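Local atomic coordinates of nucleotidyltransferase-like protein (Exiguobacterium sibiricum, PDB entry 3C18), a protein that is of unknown function but has a nucleotidyltransferase-like fold and may transfer nucleotidyl groups. Residues 14-19 with 47-52; 20-25 with 42-47; 79-84 with 119-124; 130-135 with 253-258. All coordinates share one frame; numbering follows the deposited sequence.

Overall arrangement
Contacts 1 and 2 belong together, their centres about 10 Å apart in the nucleotidyltransferase-like part of the chain. Contact 2 zips strands 19-26 and 40-46, and contact 1 joins the loops at one end of that pair; the two share Arg47, and contact 2 is nested inside the loop closed by contact 1. Contact 3, its centre about 22 Å from that of contact 2, ties helix 72-81 to the long helix 116-142, near the centre of the folded chain. Further along the same helix, about 16 Å from contact 3 between centres, contact 4 joins it to helix 253-265 of the helix-turn-helix region. Contacts 2 and 4 lie about 36 Å apart between centres, on opposite sides of the chain's centre.

Contact 1: 14-19 with 47-52; sequences AAYPET and RDPSVE
Asp48 OD1 is gripped by two groups of Ser50, the backbone N at 2.8 Å and OG at 2.7 Å, both reaching it from above the carboxylate plane. The first of these bonds closes an Asx turn, laid over the type I turn that runs from Asp48 to Val51. With CG anti to the backbone N (chi1 179°), the aspartate sets its CB against the tyrosine of the other loop: Tyr16 CE2 lies 3.8 Å from Asp48 CB, the two side chains crossing at about a right angle. An alanine in place of Asp48 would lose both bonds to Ser50 and would probably loosen the turn, while keeping the CB that meets Tyr16. Between the segments a backbone bond, Arg47 N to Glu18 O at 2.9 Å, meets that oxygen from above the carbonyl plane. Beside it Glu18 CB packs on Asp48 N at 3.7 Å. The charges of Glu18 and Arg47 do not pair: Glu18 OE1 stays 5.7 Å from Arg47 NH1, and Arg47 NE bridges to Glu72. One main-chain bond and van der Waals packing thus join the turn between helix 2-15 and strand 19-26 to the loop between strands 40-46 and 53-60, with any Glu18-Arg47 attraction probably weak.

Contact 2: 20-25 with 42-47; sequences QGIIAV and LLVITR
Ile23 and Leu43 form a hydrogen-bonded antiparallel pair, with Leu43 N giving to Ile23 O at 2.8 Å and Ile23 N to Leu43 O at 2.9 Å. At the next hydrogen-bonded pair, two residues along, Ile45 N reaches Gly21 O over 2.8 Å. Ile45 O then takes two donors: Gln20 N at 2.7 Å, nearly straight at 164°, and Gly21 N in a weaker bond. Two residues opposite one make this a classic beta bulge, in the mixed sheet of the nucleotidyltransferase-like domain, where strand 19-26 runs between 40-46 and 95-99. From the bulge itself the Gln20 side chain, bent at chi2 (-60°), lays its amide almost parallel to the Arg47 guanidinium, planes 7° apart, with Gln20 OE1 over one face, 3.5 Å from Arg47 NH2. A bond to Glu18 O holds Gln20 NE2, and Arg47 NE is salt-bridged to Glu72. On the sheet face of Ile22, Val44 and Ala24, Leu42 CD2 bears on Ala24 CB at 3.8 Å. On the opposite face, that of Ile23 and Leu43, Ile45 CD1 lies against Gly21 O at 3.7 Å. Leu104 of helix 103-110 packs on Ile23 and Ile45 there, and Tyr103 touches Gln20 and Ile45.

Contact 3: 79-84 with 119-124; sequences LILNAN and RCLQMS
Gln122 turns CG anti to its own carbonyl carbon (chi1 -73°) and runs extended beyond CG, which carries its amide from helix 116-142 to the end of helix 72-81 in the nucleotidyltransferase-like part. That helix finishes in a Schellman motif: Asn82, at phi 58°, is the C-prime residue, Ala83 N bonds back into the last turn, and Asn82 N makes a weak bond to Leu79 O. Gln122 NE2 donates to Ile80 O at 2.7 Å; the donor stands above the carbonyl plane of Ile80, while Ile80 O lies close to the amide plane of Gln122. A water adds a longer path, giving a hydrogen bond to Leu79 O and receiving a weak one from Gln122 NE2. The amide therefore serves two carbonyls, one directly and one through the water. Asn82 has CG anti to its backbone N, which leaves CB nearest the glutamine, 3.3 Å from Gln122 OE1. Its amide lies almost parallel to that of Gln122, planes 8° apart, and its OD1 is held by Arg85. Phe114 and Leu166 pack on Gln122 as well. Apolar packing completes the join to the long helix, where Leu81 CD2 meets Leu121 CD2 at 3.8 Å.

Contact 4: 130-135 with 253-258; sequences LLRRFQ and KVDLGS
The charged pair comes first. Arg132 leaves helix 116-142 with CG anti to the backbone N (chi1 -176°), then bends at chi2 and chi3, so that the guanidinium lies across the start of segment 253-258. Its NH2 makes a salt bridge with Asp255 OD1 at 2.7 Å. The carboxylate oxygen stands over one face of the guanidinium, and the two planes are 66° apart, so this is a one-atom encounter and not a two-pronged pair. Two more oxygens gather round the same nitrogen: Val254 O, 3.5 Å from Arg132 NH2 and close to the guanidinium plane, and Ser258 OG, 3.3 Å from Arg132 NH2. Asp255 and the neighbouring oxygens would probably stabilise the guanidinium charge. An alanine at Arg132 would remove the salt bridge and would probably leave the two helices less firmly joined on this side.

Water supplies the second polar link. It accepts from Gln135 NE2 at 3.0 Å and donates to Ser258 O at 2.7 Å. The remaining contact is van der Waals: the methyl Leu131 CD2 lies 3.7 Å from the carbonyl oxygen Ser258 O.

The short helical segments cross at 58° with 10.9 Å between axes, a wide spacing spanned by the long side chains of Arg132 and, through water, Gln135. Behind them Leu130 and Phe134 pack on helix 201-218, Leu256 lies on helix 240-245, and Lys253 NZ bonds to Trp53 O of the second subunit, placing this join between the YgxA-like substrate binding domain and the helix-turn-helix domain beside the dimer contact.

Contact 1: 14-19 with 47-52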
loop_
_atom_site.group_PDB
_atom_site.type_symbol
_atom_site.label_atom_id
_atom_site.label_comp_id
_atom_site.label_asym_id
_atom_site.label_seq_id
_atom_site.Cartn_x
_atom_site.Cartn_y
_atom_site.Cartn_z
ATOM N N ALA A 14 1.414 -10.652 30.905
ATOM C CA ALA A 14 0.388 -11.605 31.279
ATOM C C ALA A 14 -0.409 -11.052 32.435
ATOM O O ALA A 14 -1.584 -11.350 32.589
ATOM C CB ALA A 14 0.995 -12.964 31.650
ATOM N N ALA A 15 0.226 -10.201 33.220
ATOM C CA ALA A 15 -0.411 -9.635 34.438
ATOM C C ALA A 15 -1.408 -8.537 34.082
ATOM O O ALA A 15 -2.405 -8.326 34.772
ATOM C CB ALA A 15 0.642 -9.085 35.412
ATOM N N TYR A 16 -1.114 -7.808 33.021
ATOM C CA TYR A 16 -1.997 -6.716 32.568
ATOM C C TYR A 16 -3.260 -7.377 32.045
ATOM O O TYR A 16 -3.214 -8.238 31.153
ATOM C CB TYR A 16 -1.345 -5.876 31.494
ATOM C CG TYR A 16 -2.166 -4.696 31.027
ATOM C CD1 TYR A 16 -2.530 -3.684 31.887
ATOM C CD2 TYR A 16 -2.525 -4.575 29.711
ATOM C CE1 TYR A 16 -3.243 -2.577 31.430
ATOM C CE2 TYR A 16 -3.232 -3.487 29.247
ATOM C CZ TYR A 16 -3.585 -2.495 30.104
ATOM O OH TYR A 16 -4.309 -1.428 29.615
ATOM N N PRO A 17 -4.396 -7.008 32.629
ATOM C CA PRO A 17 -5.657 -7.674 32.349
ATOM C C PRO A 17 -6.118 -7.649 30.911
ATOM O O PRO A 17 -6.930 -8.475 30.551
ATOM C CB PRO A 17 -6.649 -6.891 33.213
ATOM C CG PRO A 17 -5.851 -6.375 34.313
ATOM C CD PRO A 17 -4.521 -6.033 33.728
ATOM N N GLU A 18 -5.605 -6.709 30.119
ATOM C CA GLU A 18 -6.084 -6.468 28.738
ATOM C C GLU A 18 -5.413 -7.367 27.755
ATOM O O GLU A 18 -5.807 -7.471 26.590
ATOM C CB GLU A 18 -5.877 -5.018 28.303
ATOM C CG GLU A 18 -6.539 -4.010 29.206
ATOM C CD GLU A 18 -8.051 -4.110 29.207
ATOM O OE1 GLU A 18 -8.628 -5.033 28.570
ATOM O OE2 GLU A 18 -8.671 -3.246 29.860
ATOM N N THR A 19 -4.396 -8.038 28.256
ATOM C CA THR A 19 -3.614 -8.962 27.444
ATOM C C THR A 19 -4.438 -10.212 27.161
ATOM O O THR A 19 -4.938 -10.826 28.080
ATOM C CB THR A 19 -2.326 -9.337 28.155
ATOM O OG1 THR A 19 -1.561 -8.145 28.392
ATOM C CG2 THR A 19 -1.530 -10.313 27.322
ATOM N N ARG A 47 -5.755 -5.553 24.370
ATOM C CA ARG A 47 -6.851 -4.619 24.177
ATOM C C ARG A 47 -6.518 -3.298 24.801
ATOM O O ARG A 47 -7.350 -2.412 24.916
ATOM C CB ARG A 47 -8.144 -5.141 24.769
ATOM C CG ARG A 47 -8.699 -6.288 24.038
ATOM C CD ARG A 47 -9.978 -6.775 24.672
ATOM N NE ARG A 47 -10.374 -8.023 24.056
ATOM C CZ ARG A 47 -11.346 -8.811 24.501
ATOM N NH1 ARG A 47 -12.027 -8.478 25.582
ATOM N NH2 ARG A 47 -11.632 -9.943 23.860
ATOM N N ASP A 48 -5.267 -3.158 25.194
ATOM C CA ASP A 48 -4.770 -1.865 25.652
ATOM C C ASP A 48 -5.184 -0.822 24.602
ATOM O O ASP A 48 -4.720 -0.863 23.462
ATOM C CB ASP A 48 -3.236 -1.888 25.792
ATOM C CG ASP A 48 -2.643 -0.547 26.260
ATOM O OD1 ASP A 48 -3.302 0.506 26.157
ATOM O OD2 ASP A 48 -1.484 -0.546 26.716
ATOM N N PRO A 49 -6.032 0.138 24.992
ATOM C CA PRO A 49 -6.572 1.141 24.086
ATOM C C PRO A 49 -5.553 2.115 23.571
ATOM O O PRO A 49 -5.826 2.842 22.620
ATOM C CB PRO A 49 -7.598 1.870 24.945
ATOM C CG PRO A 49 -7.149 1.641 26.343
ATOM C CD PRO A 49 -6.642 0.239 26.325
ATOM N N SER A 50 -4.363 2.111 24.151
ATOM C CA SER A 50 -3.321 3.039 23.697
ATOM C C SER A 50 -2.518 2.402 22.596
ATOM O O SER A 50 -1.714 3.046 21.976
ATOM C CB SER A 50 -2.370 3.459 24.851
ATOM O OG SER A 50 -1.600 2.370 25.344
ATOM N N VAL A 51 -2.772 1.124 22.364
ATOM C CA VAL A 51 -1.959 0.340 21.433
ATOM C C VAL A 51 -2.583 0.085 20.055
ATOM O O VAL A 51 -3.747 -0.299 19.917
ATOM C CB VAL A 51 -1.569 -1.034 22.036
ATOM C CG1 VAL A 51 -0.866 -1.867 20.977
ATOM C CG2 VAL A 51 -0.665 -0.883 23.264
ATOM N N GLU A 52 -1.765 0.305 19.035
ATOM C CA GLU A 52 -2.099 -0.093 17.695
ATOM C C GLU A 52 -1.170 -1.278 17.381
ATOM O O GLU A 52 -1.554 -2.452 17.377
ATOM C CB GLU A 52 -1.832 1.072 16.750
ATOM C CG GLU A 52 -2.753 1.115 15.541
ATOM C CD GLU A 52 -4.060 1.884 15.837
ATOM O OE1 GLU A 52 -3.969 3.093 16.181
ATOM O OE2 GLU A 52 -5.167 1.287 15.715
#

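Contact 2: 20-25 with 42-47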
loop_
_atom_site.group_PDB
_atom_site.type_symbol
_atom_site.label_atom_id
_atom_site.label_comp_id
_atom_site.label_asym_id
_atom_site.label_seq_id
_atom_site.Cartn_x
_atom_site.Cartn_y
_atom_site.Cartn_z
ATOM N N GLN A 20 -4.581 -10.560 25.875
ATOM C CA GLN A 20 -5.426 -11.705 25.457
ATOM C C GLN A 20 -4.587 -12.931 25.137
ATOM O O GLN A 20 -5.040 -14.067 25.222
ATOM C CB GLN A 20 -6.283 -11.344 24.234
ATOM C CG GLN A 20 -7.089 -10.085 24.417
ATOM C CD GLN A 20 -8.034 -10.200 25.585
ATOM O OE1 GLN A 20 -8.841 -11.105 25.630
ATOM N NE2 GLN A 20 -7.940 -9.283 26.539
ATOM N N GLY A 21 -3.348 -12.698 24.766
ATOM C CA GLY A 21 -2.473 -13.806 24.401
ATOM C C GLY A 21 -1.035 -13.436 24.194
ATOM O O GLY A 21 -0.693 -12.287 23.923
ATOM N N ILE A 22 -0.194 -14.429 24.404
ATOM C CA ILE A 22 1.229 -14.314 24.180
ATOM C C ILE A 22 1.733 -15.563 23.507
ATOM O O ILE A 22 1.512 -16.677 23.959
ATOM C CB ILE A 22 2.022 -14.062 25.477
ATOM C CG1 ILE A 22 1.441 -12.871 26.256
ATOM C CG2 ILE A 22 3.491 -13.834 25.174
ATOM C CD1 ILE A 22 2.098 -12.717 27.596
ATOM N N ILE A 23 2.363 -15.336 22.374
ATOM C CA ILE A 23 2.895 -16.379 21.518
ATOM C C ILE A 23 4.392 -16.228 21.410
ATOM O O ILE A 23 4.902 -15.124 21.318
ATOM C CB ILE A 23 2.284 -16.256 20.085
ATOM C CG1 ILE A 23 0.966 -17.022 20.003
ATOM C CG2 ILE A 23 3.244 -16.760 19.034
ATOM C CD1 ILE A 23 1.115 -18.496 19.715
ATOM N N ALA A 24 5.090 -17.358 21.413
ATOM C CA ALA A 24 6.531 -17.378 21.229
ATOM C C ALA A 24 6.931 -18.165 19.964
ATOM O O ALA A 24 6.428 -19.247 19.692
ATOM C CB ALA A 24 7.223 -17.909 22.481
ATOM N N VAL A 25 7.826 -17.561 19.197
ATOM C CA VAL A 25 8.345 -18.128 17.970
ATOM C C VAL A 25 9.861 -18.098 17.991
ATOM O O VAL A 25 10.479 -17.055 18.144
ATOM C CB VAL A 25 7.910 -17.281 16.763
ATOM C CG1 VAL A 25 8.276 -17.967 15.436
ATOM C CG2 VAL A 25 6.424 -16.973 16.851
ATOM N N LEU A 42 8.324 -12.624 20.489
ATOM C CA LEU A 42 7.148 -12.725 21.313
ATOM C C LEU A 42 6.083 -11.837 20.717
ATOM O O LEU A 42 6.324 -10.687 20.407
ATOM C CB LEU A 42 7.438 -12.246 22.735
ATOM C CG LEU A 42 8.274 -13.110 23.659
ATOM C CD1 LEU A 42 8.608 -12.325 24.928
ATOM C CD2 LEU A 42 7.547 -14.410 23.986
ATOM N N LEU A 43 4.893 -12.393 20.586
ATOM C CA LEU A 43 3.740 -11.670 20.081
ATOM C C LEU A 43 2.720 -11.563 21.168
ATOM O O LEU A 43 2.163 -12.560 21.631
ATOM C CB LEU A 43 3.137 -12.365 18.850
ATOM C CG LEU A 43 1.796 -11.797 18.365
ATOM C CD1 LEU A 43 1.998 -10.406 17.710
ATOM C CD2 LEU A 43 1.118 -12.780 17.402
ATOM N N VAL A 44 2.505 -10.331 21.591
ATOM C CA VAL A 44 1.572 -10.020 22.675
ATOM C C VAL A 44 0.344 -9.372 22.078
ATOM O O VAL A 44 0.440 -8.334 21.453
ATOM C CB VAL A 44 2.230 -9.036 23.719
ATOM C CG1 VAL A 44 1.296 -8.748 24.856
ATOM C CG2 VAL A 44 3.574 -9.623 24.252
ATOM N N ILE A 45 -0.812 -10.025 22.236
ATOM C CA ILE A 45 -2.085 -9.459 21.775
ATOM C C ILE A 45 -2.823 -8.861 22.961
ATOM O O ILE A 45 -3.029 -9.503 23.996
ATOM C CB ILE A 45 -2.969 -10.437 21.027
ATOM C CG1 ILE A 45 -2.198 -11.050 19.851
ATOM C CG2 ILE A 45 -4.194 -9.672 20.430
ATOM C CD1 ILE A 45 -1.342 -12.255 20.234
ATOM N N THR A 46 -3.233 -7.620 22.760
ATOM C CA THR A 46 -3.753 -6.793 23.817
ATOM C C THR A 46 -4.923 -5.903 23.389
ATOM O O THR A 46 -5.072 -5.557 22.211
ATOM C CB THR A 46 -2.583 -5.893 24.323
ATOM O OG1 THR A 46 -2.978 -5.181 25.486
ATOM C CG2 THR A 46 -2.157 -4.934 23.282
ATOM N N ARG A 47 -5.755 -5.553 24.370
ATOM C CA ARG A 47 -6.851 -4.619 24.177
ATOM C C ARG A 47 -6.518 -3.298 24.801
ATOM O O ARG A 47 -7.350 -2.412 24.916
ATOM C CB ARG A 47 -8.144 -5.141 24.769
ATOM C CG ARG A 47 -8.699 -6.288 24.038
ATOM C CD ARG A 47 -9.978 -6.775 24.672
ATOM N NE ARG A 47 -10.374 -8.023 24.056
ATOM C CZ ARG A 47 -11.346 -8.811 24.501
ATOM N NH1 ARG A 47 -12.027 -8.478 25.582
ATOM N NH2 ARG A 47 -11.632 -9.943 23.860
#

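Contact 3: 79-84 with 119-124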
loop_
_atom_site.group_PDB
_atom_site.type_symbol
_atom_site.label_atom_id
_atom_site.label_comp_id
_atom_site.label_asym_id
_atom_site.label_seq_id
_atom_site.Cartn_x
_atom_site.Cartn_y
_atom_site.Cartn_z
ATOM N N LEU A 79 -5.678 -10.266 9.604
ATOM C CA LEU A 79 -5.993 -11.665 9.301
ATOM C C LEU A 79 -7.179 -11.698 8.331
ATOM O O LEU A 79 -7.248 -12.538 7.444
ATOM C CB LEU A 79 -6.275 -12.461 10.584
ATOM C CG LEU A 79 -5.115 -12.660 11.562
ATOM C CD1 LEU A 79 -5.582 -13.438 12.758
ATOM C CD2 LEU A 79 -3.933 -13.377 10.894
ATOM N N ILE A 80 -8.085 -10.737 8.496
ATOM C CA ILE A 80 -9.299 -10.666 7.667
ATOM C C ILE A 80 -8.933 -10.349 6.232
ATOM O O ILE A 80 -9.532 -10.860 5.290
ATOM C CB ILE A 80 -10.295 -9.605 8.188
ATOM C CG1 ILE A 80 -11.059 -10.173 9.390
ATOM C CG2 ILE A 80 -11.289 -9.198 7.106
ATOM C CD1 ILE A 80 -12.032 -9.177 10.022
ATOM N N LEU A 81 -7.916 -9.506 6.094
ATOM C CA LEU A 81 -7.496 -8.981 4.809
ATOM C C LEU A 81 -6.320 -9.752 4.235
ATOM O O LEU A 81 -5.934 -9.532 3.106
ATOM C CB LEU A 81 -7.124 -7.503 4.900
ATOM C CG LEU A 81 -8.195 -6.527 5.379
ATOM C CD1 LEU A 81 -7.716 -5.094 5.488
ATOM C CD2 LEU A 81 -9.319 -6.653 4.371
ATOM N N ASN A 82 -5.779 -10.661 5.033
ATOM C CA ASN A 82 -4.586 -11.411 4.631
ATOM C C ASN A 82 -3.444 -10.460 4.318
ATOM O O ASN A 82 -2.717 -10.639 3.339
ATOM C CB ASN A 82 -4.885 -12.234 3.387
ATOM C CG ASN A 82 -3.847 -13.288 3.119
ATOM O OD1 ASN A 82 -3.420 -13.962 4.055
ATOM N ND2 ASN A 82 -3.475 -13.493 1.822
ATOM N N ALA A 83 -3.293 -9.465 5.184
ATOM C CA ALA A 83 -2.366 -8.352 4.990
ATOM C C ALA A 83 -1.017 -8.537 5.664
ATOM O O ALA A 83 -0.147 -7.686 5.549
ATOM C CB ALA A 83 -3.018 -7.046 5.470
ATOM N N ASN A 84 -0.828 -9.659 6.348
ATOM C CA ASN A 84 0.421 -9.887 7.123
ATOM C C ASN A 84 0.744 -11.350 7.274
ATOM O O ASN A 84 0.333 -11.987 8.222
ATOM C CB ASN A 84 0.314 -9.235 8.512
ATOM C CG ASN A 84 1.644 -9.173 9.248
ATOM O OD1 ASN A 84 2.542 -9.960 8.997
ATOM N ND2 ASN A 84 1.761 -8.240 10.179
ATOM N N ARG A 119 -13.023 -13.973 2.090
ATOM C CA ARG A 119 -12.484 -14.332 0.794
ATOM C C ARG A 119 -12.994 -13.401 -0.276
ATOM O O ARG A 119 -12.252 -12.969 -1.155
ATOM C CB ARG A 119 -12.838 -15.756 0.402
ATOM C CG ARG A 119 -12.117 -16.167 -0.857
ATOM C CD ARG A 119 -12.189 -17.676 -1.088
ATOM N NE ARG A 119 -13.560 -18.077 -1.297
ATOM C CZ ARG A 119 -14.141 -18.158 -2.486
ATOM N NH1 ARG A 119 -13.465 -17.889 -3.595
ATOM N NH2 ARG A 119 -15.403 -18.528 -2.562
ATOM N N CYS A 120 -14.279 -13.096 -0.193
ATOM C CA CYS A 120 -14.943 -12.274 -1.224
ATOM C C CYS A 120 -14.451 -10.859 -1.165
ATOM O O CYS A 120 -14.290 -10.219 -2.193
ATOM C CB CYS A 120 -16.470 -12.319 -1.105
ATOM S SG CYS A 120 -17.091 -13.921 -1.708
ATOM N N LEU A 121 -14.176 -10.386 0.040
ATOM C CA LEU A 121 -13.649 -9.017 0.221
ATOM C C LEU A 121 -12.255 -8.931 -0.375
ATOM O O LEU A 121 -11.897 -7.970 -1.059
ATOM C CB LEU A 121 -13.592 -8.637 1.707
ATOM C CG LEU A 121 -12.927 -7.288 1.997
ATOM C CD1 LEU A 121 -13.512 -6.188 1.143
ATOM C CD2 LEU A 121 -13.012 -6.969 3.476
ATOM N N GLN A 122 -11.470 -9.964 -0.117
ATOM C CA GLN A 122 -10.109 -10.046 -0.680
ATOM C C GLN A 122 -10.122 -10.089 -2.215
ATOM O O GLN A 122 -9.223 -9.565 -2.884
ATOM C CB GLN A 122 -9.373 -11.229 -0.089
ATOM C CG GLN A 122 -8.947 -10.984 1.385
ATOM C CD GLN A 122 -8.200 -12.124 1.975
ATOM O OE1 GLN A 122 -7.398 -12.776 1.286
ATOM N NE2 GLN A 122 -8.427 -12.379 3.290
HETATM N N MSE A 123 -11.150 -10.729 -2.770
HETATM C CA MSE A 123 -11.277 -10.866 -4.211
HETATM C C MSE A 123 -11.611 -9.528 -4.799
HETATM O O MSE A 123 -11.074 -9.164 -5.818
HETATM C CB MSE A 123 -12.289 -11.937 -4.633
HETATM C CG MSE A 123 -11.814 -13.330 -4.397
HETATM SE SE MSE A 123 -12.896 -14.659 -5.306
HETATM C CE MSE A 123 -14.543 -14.464 -4.306
ATOM N N SER A 124 -12.436 -8.744 -4.124
ATOM C CA SER A 124 -12.775 -7.396 -4.630
ATOM C C SER A 124 -11.570 -6.474 -4.557
ATOM O O SER A 124 -11.361 -5.667 -5.414
ATOM C CB SER A 124 -13.947 -6.770 -3.878
ATOM O OG SER A 124 -15.166 -7.498 -4.114
HETATM O O HOH W 1 -8.712 -14.238 5.779
#

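Contact 4: 130-135 with 253-258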
loop_
_atom_site.group_PDB
_atom_site.type_symbol
_atom_site.label_atom_id
_atom_site.label_comp_id
_atom_site.label_asym_id
_atom_site.label_seq_id
_atom_site.Cartn_x
_atom_site.Cartn_y
_atom_site.Cartn_z
ATOM N N LEU A 130 -6.113 -4.985 -9.882
ATOM C CA LEU A 130 -5.891 -5.510 -11.260
ATOM C C LEU A 130 -6.423 -4.499 -12.274
ATOM O O LEU A 130 -5.796 -4.178 -13.293
ATOM C CB LEU A 130 -6.615 -6.845 -11.450
ATOM C CG LEU A 130 -6.931 -7.390 -12.835
ATOM C CD1 LEU A 130 -5.692 -7.608 -13.681
ATOM C CD2 LEU A 130 -7.733 -8.708 -12.645
ATOM N N LEU A 131 -7.579 -3.959 -11.946
ATOM C CA LEU A 131 -8.324 -3.082 -12.853
ATOM C C LEU A 131 -7.586 -1.772 -13.024
ATOM O O LEU A 131 -7.403 -1.284 -14.124
ATOM C CB LEU A 131 -9.767 -2.866 -12.344
ATOM C CG LEU A 131 -10.649 -1.932 -13.178
ATOM C CD1 LEU A 131 -10.990 -2.524 -14.540
ATOM C CD2 LEU A 131 -11.936 -1.611 -12.376
ATOM N N ARG A 132 -7.051 -1.276 -11.928
ATOM C CA ARG A 132 -6.315 -0.002 -11.925
ATOM C C ARG A 132 -4.984 -0.135 -12.630
ATOM O O ARG A 132 -4.570 0.736 -13.409
ATOM C CB ARG A 132 -6.094 0.473 -10.492
ATOM C CG ARG A 132 -5.436 1.808 -10.381
ATOM C CD ARG A 132 -6.402 2.964 -10.777
ATOM N NE ARG A 132 -7.601 3.032 -9.925
ATOM C CZ ARG A 132 -7.681 3.729 -8.789
ATOM N NH1 ARG A 132 -6.626 4.405 -8.353
ATOM N NH2 ARG A 132 -8.814 3.748 -8.085
ATOM N N ARG A 133 -4.300 -1.243 -12.401
ATOM C CA ARG A 133 -3.006 -1.473 -13.084
ATOM C C ARG A 133 -3.203 -1.664 -14.590
ATOM O O ARG A 133 -2.429 -1.162 -15.425
ATOM C CB ARG A 133 -2.229 -2.642 -12.458
ATOM C CG ARG A 133 -1.788 -2.404 -11.028
ATOM C CD ARG A 133 -0.604 -1.446 -10.866
ATOM N NE ARG A 133 -0.943 -0.047 -11.110
ATOM C CZ ARG A 133 -1.617 0.730 -10.262
ATOM N NH1 ARG A 133 -2.030 0.258 -9.106
ATOM N NH2 ARG A 133 -1.918 1.970 -10.593
ATOM N N PHE A 134 -4.274 -2.349 -14.937
ATOM C CA PHE A 134 -4.623 -2.583 -16.358
ATOM C C PHE A 134 -4.908 -1.247 -17.055
ATOM O O PHE A 134 -4.424 -0.939 -18.124
ATOM C CB PHE A 134 -5.813 -3.537 -16.481
ATOM C CG PHE A 134 -6.417 -3.571 -17.855
ATOM C CD1 PHE A 134 -5.815 -4.292 -18.878
ATOM C CD2 PHE A 134 -7.586 -2.897 -18.125
ATOM C CE1 PHE A 134 -6.356 -4.297 -20.132
ATOM C CE2 PHE A 134 -8.135 -2.920 -19.380
ATOM C CZ PHE A 134 -7.507 -3.631 -20.387
ATOM N N GLN A 135 -5.688 -0.419 -16.409
ATOM C CA GLN A 135 -6.046 0.886 -17.002
ATOM C C GLN A 135 -4.841 1.768 -17.197
ATOM O O GLN A 135 -4.709 2.463 -18.208
ATOM C CB GLN A 135 -7.109 1.578 -16.143
ATOM C CG GLN A 135 -8.456 0.857 -16.296
ATOM C CD GLN A 135 -9.524 1.379 -15.349
ATOM O OE1 GLN A 135 -9.226 2.031 -14.334
ATOM N NE2 GLN A 135 -10.775 1.063 -15.664
ATOM N N LYS A 253 -13.105 1.861 -0.211
ATOM C CA LYS A 253 -13.351 3.293 -0.507
ATOM C C LYS A 253 -12.460 3.808 -1.624
ATOM O O LYS A 253 -12.896 4.515 -2.531
ATOM C CB LYS A 253 -13.179 4.199 0.725
ATOM C CG LYS A 253 -14.288 4.097 1.713
ATOM C CD LYS A 253 -14.087 5.014 2.920
ATOM C CE LYS A 253 -14.066 6.497 2.599
ATOM N NZ LYS A 253 -14.205 7.324 3.878
ATOM N N VAL A 254 -11.208 3.414 -1.583
ATOM C CA VAL A 254 -10.230 4.003 -2.490
ATOM C C VAL A 254 -10.497 3.670 -3.930
ATOM O O VAL A 254 -10.096 4.414 -4.855
ATOM C CB VAL A 254 -8.798 3.585 -2.121
ATOM C CG1 VAL A 254 -7.842 3.869 -3.265
ATOM C CG2 VAL A 254 -8.366 4.342 -0.870
ATOM N N ASP A 255 -11.182 2.544 -4.128
ATOM C CA ASP A 255 -11.402 2.027 -5.494
ATOM C C ASP A 255 -12.855 1.925 -5.928
ATOM O O ASP A 255 -13.157 1.478 -7.011
ATOM C CB ASP A 255 -10.738 0.647 -5.619
ATOM C CG ASP A 255 -9.208 0.748 -5.822
ATOM O OD1 ASP A 255 -8.757 1.355 -6.842
ATOM O OD2 ASP A 255 -8.482 0.198 -4.961
ATOM N N LEU A 256 -13.750 2.359 -5.055
ATOM C CA LEU A 256 -15.180 2.211 -5.276
ATOM C C LEU A 256 -15.605 2.955 -6.551
ATOM O O LEU A 256 -16.333 2.444 -7.383
ATOM C CB LEU A 256 -15.951 2.703 -4.031
ATOM C CG LEU A 256 -17.257 2.061 -3.604
ATOM C CD1 LEU A 256 -17.170 0.575 -3.718
ATOM C CD2 LEU A 256 -17.488 2.480 -2.155
ATOM N N GLY A 257 -15.103 4.162 -6.726
ATOM C CA GLY A 257 -15.455 4.916 -7.906
ATOM C C GLY A 257 -15.108 4.162 -9.199
ATOM O O GLY A 257 -15.944 4.061 -10.105
ATOM N N SER A 258 -13.899 3.625 -9.274
ATOM C CA SER A 258 -13.464 2.899 -10.496
ATOM C C SER A 258 -14.149 1.578 -10.685
ATOM O O SER A 258 -14.347 1.117 -11.806
ATOM C CB SER A 258 -11.957 2.614 -10.478
ATOM O OG SER A 258 -11.297 3.841 -10.296
HETATM O O HOH W 2 -13.107 1.965 -14.046
#